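Local structure of ammonium transporter (Kuenenia stuttgartiensis, 6EU6) at residues A[63-68]-A[78-83]. The protein probably binds ammonium within an ammonium-transporter fold and signals its presence across the membrane, as the sensor part of a histidine kinase. Residues are numbered along the deposited sequence; the frame is centred on the assembly and turned at random.
Sequences FGFMFG and DLFFAN
Phe80 meets both Gly64 and Phe65 where the C-terminal end of helix 40-67 packs against the loop that follows the hairpin of strands 70-71 and 75-76. The site belongs to the ammonium transporter fold, and one chain alone builds it. From CB, the Phe80 side chain turns so that CG lies anti to its own carbonyl carbon (chi1 -53°). CD1 then reaches CA of Gly64 at 3.9 Å. CE1 is 3.5 Å from CD1 of Phe65, and CZ lies 3.6 Å from CE1 of Phe65. The two ring planes are nearly perpendicular, at 88°, in an oblique pairing. An alanine in place of Phe80 would probably open a gap beside Gly64 and leave the Phe65 ring without this neighbour. Gly64 lets the loop come close, because a side chain here would clash with Phe80 and with Asp78 O. Leu79 points its CB toward the helix, and its CD1 touches the edge of the Phe63 ring and CA of Gly68. OD1 of Asp78 accepts a hydrogen bond from Lys69 N. No direct hydrogen bond joins the segments. One water instead accepts from Gly64 N and donates to Leu79 O, with 2.9 Å from its oxygen to each atom.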
loop_
_atom_site.group_PDB
_atom_site.type_symbol
_atom_site.label_atom_id
_atom_site.label_comp_id
_atom_site.label_asym_id
_atom_site.label_seq_id
_atom_site.Cartn_x
_atom_site.Cartn_y
_atom_site.Cartn_z
ATOM N N PHE A 63 -5.701 26.124 -2.822
ATOM C CA PHE A 63 -5.194 26.000 -4.150
ATOM C C PHE A 63 -5.205 27.393 -4.838
ATOM O O PHE A 63 -4.279 27.723 -5.584
ATOM C CB PHE A 63 -5.983 24.996 -4.965
ATOM C CG PHE A 63 -5.426 24.765 -6.352
ATOM C CD1 PHE A 63 -4.434 23.793 -6.574
ATOM C CD2 PHE A 63 -5.868 25.520 -7.457
ATOM C CE1 PHE A 63 -3.911 23.583 -7.822
ATOM C CE2 PHE A 63 -5.304 25.355 -8.692
ATOM C CZ PHE A 63 -4.338 24.365 -8.909
ATOM N N GLY A 64 -6.257 28.179 -4.617
ATOM C CA GLY A 64 -6.345 29.469 -5.294
ATOM C C GLY A 64 -5.264 30.432 -4.829
ATOM O O GLY A 64 -4.549 30.997 -5.636
ATOM N N PHE A 65 -5.093 30.525 -3.525
ATOM C CA PHE A 65 -4.045 31.362 -2.962
ATOM C C PHE A 65 -2.679 30.967 -3.484
ATOM O O PHE A 65 -1.813 31.829 -3.695
ATOM C CB PHE A 65 -4.002 31.285 -1.452
ATOM C CG PHE A 65 -5.085 32.046 -0.738
ATOM C CD1 PHE A 65 -5.847 33.035 -1.350
ATOM C CD2 PHE A 65 -5.311 31.804 0.606
ATOM C CE1 PHE A 65 -6.841 33.730 -0.652
ATOM C CE2 PHE A 65 -6.253 32.541 1.328
ATOM C CZ PHE A 65 -7.051 33.517 0.692
ATOM N N MET A 66 -2.462 29.665 -3.669
ATOM C CA MET A 66 -1.157 29.142 -4.012
ATOM C C MET A 66 -0.845 29.268 -5.524
ATOM O O MET A 66 0.253 29.634 -5.924
ATOM C CB MET A 66 -1.089 27.651 -3.637
ATOM C CG MET A 66 0.319 27.054 -3.810
ATOM S SD MET A 66 0.477 25.634 -2.648
ATOM C CE MET A 66 2.118 24.991 -3.107
ATOM N N PHE A 67 -1.815 28.922 -6.348
ATOM C CA PHE A 67 -1.584 28.784 -7.781
ATOM C C PHE A 67 -2.436 29.707 -8.685
ATOM O O PHE A 67 -2.197 29.727 -9.910
ATOM C CB PHE A 67 -1.830 27.322 -8.210
ATOM C CG PHE A 67 -0.782 26.379 -7.685
ATOM C CD1 PHE A 67 0.554 26.429 -8.164
ATOM C CD2 PHE A 67 -1.092 25.480 -6.704
ATOM C CE1 PHE A 67 1.526 25.576 -7.605
ATOM C CE2 PHE A 67 -0.155 24.589 -6.215
ATOM C CZ PHE A 67 1.158 24.666 -6.630
ATOM N N GLY A 68 -3.415 30.408 -8.107
ATOM C CA GLY A 68 -4.253 31.287 -8.882
ATOM C C GLY A 68 -3.497 32.555 -9.329
ATOM O O GLY A 68 -2.280 32.713 -9.140
ATOM N N ASP A 78 -7.512 33.810 -7.788
ATOM C CA ASP A 78 -8.620 33.057 -8.339
ATOM C C ASP A 78 -8.325 31.571 -8.200
ATOM O O ASP A 78 -7.397 31.220 -7.475
ATOM C CB ASP A 78 -8.907 33.519 -9.767
ATOM C CG ASP A 78 -7.881 33.123 -10.761
ATOM O OD1 ASP A 78 -6.852 32.471 -10.463
ATOM O OD2 ASP A 78 -8.106 33.534 -11.916
ATOM N N LEU A 79 -9.149 30.753 -8.844
ATOM C CA LEU A 79 -9.159 29.287 -8.778
ATOM C C LEU A 79 -9.613 28.781 -7.402
ATOM O O LEU A 79 -9.417 27.599 -7.031
ATOM C CB LEU A 79 -7.812 28.727 -9.124
ATOM C CG LEU A 79 -7.346 28.959 -10.554
ATOM C CD1 LEU A 79 -5.907 28.570 -10.761
ATOM C CD2 LEU A 79 -8.248 28.184 -11.497
ATOM N N PHE A 80 -10.291 29.641 -6.667
ATOM C CA PHE A 80 -11.023 29.186 -5.508
ATOM C C PHE A 80 -12.114 28.177 -5.904
ATOM O O PHE A 80 -12.794 28.364 -6.936
ATOM C CB PHE A 80 -11.600 30.373 -4.733
ATOM C CG PHE A 80 -10.573 31.383 -4.400
ATOM C CD1 PHE A 80 -9.499 31.028 -3.579
ATOM C CD2 PHE A 80 -10.626 32.668 -4.936
ATOM C CE1 PHE A 80 -8.529 31.931 -3.260
ATOM C CE2 PHE A 80 -9.639 33.582 -4.632
ATOM C CZ PHE A 80 -8.581 33.228 -3.794
ATOM N N PHE A 81 -12.259 27.094 -5.109
ATOM C CA PHE A 81 -13.245 26.050 -5.382
ATOM C C PHE A 81 -12.991 25.416 -6.743
ATOM O O PHE A 81 -13.929 24.959 -7.428
ATOM C CB PHE A 81 -14.674 26.585 -5.313
ATOM C CG PHE A 81 -14.998 27.223 -3.999
ATOM C CD1 PHE A 81 -15.165 26.441 -2.849
ATOM C CD2 PHE A 81 -15.123 28.590 -3.892
ATOM C CE1 PHE A 81 -15.430 27.011 -1.656
ATOM C CE2 PHE A 81 -15.392 29.155 -2.696
ATOM C CZ PHE A 81 -15.566 28.374 -1.583
ATOM N N ALA A 82 -11.727 25.474 -7.152
ATOM C CA ALA A 82 -11.292 25.000 -8.452
ATOM C C ALA A 82 -12.011 25.718 -9.611
ATOM O O ALA A 82 -12.216 25.129 -10.651
ATOM C CB ALA A 82 -11.505 23.507 -8.550
ATOM N N ASN A 83 -12.306 26.996 -9.441
ATOM C CA ASN A 83 -13.152 27.748 -10.397
ATOM C C ASN A 83 -12.460 27.853 -11.735
ATOM O O ASN A 83 -11.433 28.491 -11.864
ATOM C CB ASN A 83 -13.500 29.154 -9.826
ATOM C CG ASN A 83 -14.381 29.980 -10.764
ATOM O OD1 ASN A 83 -14.378 29.772 -11.942
ATOM N ND2 ASN A 83 -15.207 30.816 -10.208
HETATM O O HOH W 1 -8.784 26.815 -4.289
#